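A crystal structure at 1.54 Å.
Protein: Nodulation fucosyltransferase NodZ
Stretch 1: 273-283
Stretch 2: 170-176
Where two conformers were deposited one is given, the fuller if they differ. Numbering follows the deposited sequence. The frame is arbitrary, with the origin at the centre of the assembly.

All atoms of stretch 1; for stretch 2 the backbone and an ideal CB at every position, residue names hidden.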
ATOM      1  N   LEU A 273      -8.463   4.139   7.589  1.00 29.55           N
ATOM      2  CA  LEU A 273      -8.781   4.707   8.882  1.00 30.62           C
ATOM      3  C   LEU A 273      -7.518   5.150   9.630  1.00 30.90           C
ATOM      4  O   LEU A 273      -7.527   6.147  10.308  1.00 31.16           O
ATOM      5  CB  LEU A 273      -9.597   3.744   9.696  1.00 30.43           C
ATOM      6  CG  LEU A 273     -11.093   3.627   9.348  1.00 30.39           C
ATOM      7  CD1 LEU A 273     -11.675   2.523  10.113  1.00 32.14           C
ATOM      8  CD2 LEU A 273     -11.819   4.963   9.604  1.00 30.99           C
ATOM      9  N   LEU A 274      -6.423   4.431   9.504  1.00 30.16           N
ATOM     10  CA  LEU A 274      -5.170   4.878  10.091  1.00 30.54           C
ATOM     11  C   LEU A 274      -4.805   6.279   9.602  1.00 30.44           C
ATOM     12  O   LEU A 274      -4.253   7.108  10.380  1.00 30.82           O
ATOM     13  CB  LEU A 274      -4.037   3.889   9.825  1.00 30.21           C
ATOM     14  CG  LEU A 274      -4.058   2.608  10.633  1.00 31.23           C
ATOM     15  CD1 LEU A 274      -3.158   1.553  10.070  1.00 32.56           C
ATOM     16  CD2 LEU A 274      -3.644   2.868  12.110  1.00 32.37           C
ATOM     17  N   ALA A 275      -5.095   6.587   8.346  1.00 30.09           N
ATOM     18  CA  ALA A 275      -4.772   7.906   7.792  1.00 30.68           C
ATOM     19  C   ALA A 275      -5.627   9.060   8.321  1.00 31.33           C
ATOM     20  O   ALA A 275      -5.370  10.220   8.009  1.00 32.21           O
ATOM     21  CB  ALA A 275      -4.830   7.866   6.288  1.00 31.69           C
ATOM     22  N   ARG A 276      -6.636   8.714   9.111  1.00 31.26           N
ATOM     23  CA  ARG A 276      -7.536   9.656   9.777  1.00 32.16           C
ATOM     24  C   ARG A 276      -7.168   9.937  11.229  1.00 32.20           C
ATOM     25  O   ARG A 276      -7.840  10.701  11.944  1.00 35.30           O
ATOM     26  CB  ARG A 276      -8.976   9.101   9.766  0.50 32.97           C
ATOM     27  CG  ARG A 276      -9.620   8.759   8.387  0.50 33.15           C
ATOM     28  CD  ARG A 276     -10.058   9.963   7.540  0.50 35.92           C
ATOM     29  NE  ARG A 276     -11.315  10.575   7.993  0.50 36.77           N
ATOM     30  CZ  ARG A 276     -12.550  10.132   7.718  0.50 36.08           C
ATOM     31  NH1 ARG A 276     -12.765   8.979   7.061  0.50 37.34           N
ATOM     32  NH2 ARG A 276     -13.581  10.810   8.186  0.50 34.41           N
ATOM     33  N   CYS A 277      -6.143   9.259  11.708  1.00 30.77           N
ATOM     34  CA  CYS A 277      -5.720   9.410  13.107  1.00 31.40           C
ATOM     35  C   CYS A 277      -4.899  10.676  13.333  1.00 31.48           C
ATOM     36  O   CYS A 277      -4.422  11.308  12.402  1.00 31.52           O
ATOM     37  CB  CYS A 277      -4.918   8.188  13.514  1.00 31.77           C
ATOM     38  SG  CYS A 277      -5.866   6.653  13.543  1.00 33.26           S
ATOM     39  N   ALA A 278      -4.795  11.049  14.614  1.00 31.35           N
ATOM     40  CA  ALA A 278      -4.020  12.198  15.011  1.00 30.27           C
ATOM     41  C   ALA A 278      -2.558  11.875  15.122  1.00 30.02           C
ATOM     42  O   ALA A 278      -1.711  12.709  14.869  1.00 31.01           O
ATOM     43  CB  ALA A 278      -4.549  12.765  16.309  1.00 30.78           C
ATOM     44  N   THR A 279      -2.290  10.662  15.597  1.00 29.88           N
ATOM     45  CA  THR A 279      -0.960  10.158  15.761  1.00 29.16           C
ATOM     46  C   THR A 279      -1.014   8.712  15.293  1.00 28.62           C
ATOM     47  O   THR A 279      -2.010   8.017  15.568  1.00 30.37           O
ATOM     48  CB  THR A 279      -0.551  10.164  17.244  1.00 30.47           C
ATOM     49  OG1 THR A 279      -0.456  11.507  17.685  1.00 31.51           O
ATOM     50  CG2 THR A 279       0.801   9.445  17.467  1.00 30.98           C
ATOM     51  N   VAL A 280       0.014   8.281  14.584  1.00 28.49           N
ATOM     52  CA  VAL A 280       0.128   6.868  14.184  1.00 29.55           C
ATOM     53  C   VAL A 280       1.467   6.304  14.618  1.00 29.34           C
ATOM     54  O   VAL A 280       2.529   6.883  14.423  1.00 29.68           O
ATOM     55  CB  VAL A 280      -0.068   6.658  12.673  1.00 30.09           C
ATOM     56  CG1 VAL A 280       0.108   5.178  12.299  1.00 31.63           C
ATOM     57  CG2 VAL A 280      -1.469   6.996  12.311  1.00 34.85           C
ATOM     58  N   ILE A 281       1.377   5.123  15.239  1.00 29.64           N
ATOM     59  CA  ILE A 281       2.513   4.316  15.653  1.00 29.28           C
ATOM     60  C   ILE A 281       2.718   3.231  14.593  1.00 29.27           C
ATOM     61  O   ILE A 281       1.803   2.454  14.293  1.00 30.50           O
ATOM     62  CB  ILE A 281       2.270   3.663  17.039  1.00 28.98           C
ATOM     63  CG1 ILE A 281       2.227   4.742  18.131  1.00 29.35           C
ATOM     64  CG2 ILE A 281       3.355   2.642  17.301  1.00 30.21           C
ATOM     65  CD1 ILE A 281       1.649   4.309  19.406  1.00 30.34           C
ATOM     66  N   ARG A 282       3.902   3.221  14.007  1.00 29.80           N
ATOM     67  CA  ARG A 282       4.274   2.291  12.915  1.00 30.01           C
ATOM     68  C   ARG A 282       5.209   1.214  13.454  1.00 31.00           C
ATOM     69  O   ARG A 282       6.408   1.430  13.652  1.00 30.83           O
ATOM     70  CB  ARG A 282       4.991   3.055  11.806  1.00 29.84           C
ATOM     71  CG  ARG A 282       4.207   4.213  11.194  1.00 29.75           C
ATOM     72  CD  ARG A 282       4.934   4.837  10.076  1.00 29.84           C
ATOM     73  NE  ARG A 282       4.859   4.031   8.850  1.00 28.64           N
ATOM     74  CZ  ARG A 282       5.552   4.264   7.745  1.00 28.00           C
ATOM     75  NH1 ARG A 282       6.410   5.266   7.671  1.00 29.95           N
ATOM     76  NH2 ARG A 282       5.366   3.491   6.682  1.00 30.67           N
ATOM     77  N   PHE A 283       4.669   0.013  13.645  1.00 31.68           N
ATOM     78  CA  PHE A 283       5.436  -1.090  14.188  1.00 32.04           C
ATOM     79  C   PHE A 283       5.369  -2.271  13.185  1.00 32.39           C
ATOM     80  O   PHE A 283       4.464  -3.097  13.245  1.00 33.06           O
ATOM     81  CB  PHE A 283       4.862  -1.438  15.577  1.00 32.50           C
ATOM     82  CG  PHE A 283       5.747  -2.241  16.412  1.00 34.45           C
ATOM     83  CD1 PHE A 283       5.704  -3.632  16.326  1.00 34.29           C
ATOM     84  CD2 PHE A 283       6.660  -1.640  17.276  1.00 33.88           C
ATOM     85  CE1 PHE A 283       6.531  -4.418  17.116  1.00 34.68           C
ATOM     86  CE2 PHE A 283       7.503  -2.416  18.067  1.00 36.17           C
ATOM     87  CZ  PHE A 283       7.450  -3.804  17.997  1.00 34.00           C
ATOM     88  N   UNK A 170      -9.755  12.221  19.438  1.00 30.71           N
ATOM     89  CA  UNK A 170      -8.417  12.262  18.885  1.00 31.17           C
ATOM     90  C   UNK A 170      -7.913  10.831  18.938  1.00 30.70           C
ATOM     91  O   UNK A 170      -7.778  10.260  20.040  1.00 31.58           O
ATOM     92  CB  UNK A 170      -7.503  13.227  19.642  1.00 31.17           C
ATOM     93  N   UNK A 171      -7.659  10.238  17.772  1.00 30.76           N
ATOM     94  CA  UNK A 171      -7.349   8.815  17.729  1.00 30.05           C
ATOM     95  C   UNK A 171      -5.865   8.601  17.539  1.00 30.37           C
ATOM     96  O   UNK A 171      -5.232   9.172  16.638  1.00 29.57           O
ATOM     97  CB  UNK A 171      -8.131   8.122  16.611  1.00 30.05           C
ATOM     98  N   UNK A 172      -5.331   7.728  18.371  1.00 30.26           N
ATOM     99  CA  UNK A 172      -3.981   7.234  18.208  1.00 30.51           C
ATOM    100  C   UNK A 172      -4.106   5.897  17.480  1.00 30.28           C
ATOM    101  O   UNK A 172      -4.616   4.891  18.057  1.00 30.76           O
ATOM    102  CB  UNK A 172      -3.256   7.097  19.548  1.00 30.51           C
ATOM    103  N   UNK A 173      -3.607   5.851  16.243  1.00 30.99           N
ATOM    104  CA  UNK A 173      -3.602   4.587  15.500  1.00 30.53           C
ATOM    105  C   UNK A 173      -2.331   3.796  15.724  1.00 31.30           C
ATOM    106  O   UNK A 173      -1.212   4.370  15.860  1.00 32.13           O
ATOM    107  CB  UNK A 173      -3.781   4.851  14.004  1.00 30.53           C
ATOM    108  N   UNK A 174      -2.457   2.480  15.805  1.00 30.40           N
ATOM    109  CA  UNK A 174      -1.336   1.605  16.109  1.00 30.49           C
ATOM    110  C   UNK A 174      -1.363   0.447  15.118  1.00 30.25           C
ATOM    111  O   UNK A 174      -2.330  -0.301  15.093  1.00 31.55           O
ATOM    112  CB  UNK A 174      -1.394   1.103  17.553  1.00 30.49           C
ATOM    113  N   UNK A 175      -0.335   0.292  14.304  1.00 29.96           N
ATOM    114  CA  UNK A 175      -0.227  -0.859  13.437  1.00 29.50           C
ATOM    115  C   UNK A 175       0.848  -1.761  13.987  1.00 30.48           C
ATOM    116  O   UNK A 175       2.010  -1.349  14.151  1.00 29.78           O
ATOM    117  CB  UNK A 175       0.075  -0.450  11.994  1.00 29.50           C
ATOM    118  N   UNK A 176       0.485  -3.009  14.297  1.00 30.69           N
ATOM    119  CA  UNK A 176       1.452  -3.985  14.758  1.00 31.39           C
ATOM    120  C   UNK A 176       1.443  -5.173  13.810  1.00 34.20           C
ATOM    121  O   UNK A 176       0.488  -5.953  13.772  1.00 34.20           O
ATOM    122  CB  UNK A 176       1.151  -4.424  16.192  1.00 31.39           C
TER

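Stretch 2 runs as a parallel strand beside 279-283, so its side chains alternate between two faces of the sheet. Thr279, Ile281 and Phe283 mark one face. Val280 and Arg282 mark the other, where Leu274 also lies.

Position 170 precedes the paired register. Its ideal CB points sideways and has only Ala278 CB near, at 4.5 Å. Stretch 1 sets few limits, and many side chains would fit. The residue is Ser170, whose OG is hydrogen-bonded elsewhere in the structure.

At position 171 the carbonyl O accepts from Ala278 N at 2.8 Å and, weakly, from Thr279 N at 3.5 Å. These bonds are open to any side chain. The ideal CB points sideways, 4.1 Å from Cys277 SG, so an apolar residue is favoured. It is Ile171. Its CG2 packs on Cys277 SG at 3.6 Å, while its end leads away. A water accepts from Ile171 N at 3.0 Å and donates to Arg276 O at 3.3 Å.

Position 172 lies on the face of Thr279 and Ile281. Its CA makes a CA-H...O contact with Thr279 O at 3.4 Å. Valine, isoleucine or threonine would suit the extended backbone and these neighbours. Ile172 is deposited; its CG2 meets Ile281 CD1 at 4.1 Å.

Position 173 is the most restricted. An ideal CB would lie 2.7 Å from Leu274 CD2 and 2.8 Å from Cys277 SG, both clashes. Phi and psi of -90° and 142° do not demand glycine; the lack of room does. Gly173 lets Leu274 CD2 approach its CA to 3.8 Å. The strands come close here, with Val280 CA 4.6 Å from Gly173 CA. Gly173 N donates to Thr279 O and Gly173 O accepts from Ile281 N, both at 2.8 Å.

Position 174 returns to the Ile281 face, its ideal CB 4.5 Å from Ile281 CB. A branched aliphatic residue would pack well. Val174, chi1 t, places CG2 4.0 Å from Ile281 CD1.

At position 175 the ideal CB is 4.3 Å from Leu274 CD1, with room beyond it as far as stretch 1 is concerned. Medium or large residues could fit, and stretch 1 does not single one out. It is His175, in two conformers. His175 N donates to Ile281 O, and His175 O accepts from Phe283 N, both at 3.0 Å.

Position 176 has its ideal CB 4.6 Å from Phe283 CD1. The ring favours an apolar neighbour, aliphatic or aromatic. Val176 puts CG1 4.0 Å from Phe283 CD1, meeting the ring obliquely.

Stretch 2 (170-176) SIIGVHV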
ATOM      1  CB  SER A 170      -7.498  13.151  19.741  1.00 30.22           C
ATOM      2  OG  SER A 170      -7.813  14.519  19.509  1.00 31.14           O
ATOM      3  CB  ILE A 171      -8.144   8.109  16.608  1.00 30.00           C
ATOM      4  CG1 ILE A 171      -9.642   8.355  16.763  1.00 30.95           C
ATOM      5  CG2 ILE A 171      -7.842   6.625  16.546  1.00 30.83           C
ATOM      6  CD1 ILE A 171     -10.264   7.986  18.046  1.00 33.03           C
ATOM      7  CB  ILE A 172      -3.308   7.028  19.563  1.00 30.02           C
ATOM      8  CG1 ILE A 172      -3.130   8.369  20.241  1.00 29.71           C
ATOM      9  CG2 ILE A 172      -1.930   6.392  19.392  1.00 30.72           C
ATOM     10  CD1 ILE A 172      -2.808   8.269  21.735  1.00 30.01           C
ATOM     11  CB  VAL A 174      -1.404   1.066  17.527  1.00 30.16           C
ATOM     12  CG1 VAL A 174      -0.118   0.324  17.855  1.00 32.16           C
ATOM     13  CG2 VAL A 174      -1.627   2.184  18.547  1.00 32.17           C
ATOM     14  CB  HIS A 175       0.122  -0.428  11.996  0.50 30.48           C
ATOM     15  CG  HIS A 175       0.379  -1.578  11.067  0.50 28.98           C
ATOM     16  ND1 HIS A 175       1.522  -1.668  10.314  0.50 27.40           N
ATOM     17  CD2 HIS A 175      -0.354  -2.682  10.764  0.50 29.72           C
ATOM     18  CE1 HIS A 175       1.491  -2.777   9.592  0.50 28.64           C
ATOM     19  NE2 HIS A 175       0.355  -3.408   9.842  0.50 29.85           N
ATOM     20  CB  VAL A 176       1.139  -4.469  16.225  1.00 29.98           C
ATOM     21  CG1 VAL A 176       2.189  -5.471  16.655  1.00 30.88           C
ATOM     22  CG2 VAL A 176       1.037  -3.297  17.169  1.00 29.77           C
TER
HETATM   23  O   HOH W   1      -8.300  11.463  15.073  1.00 31.63           O
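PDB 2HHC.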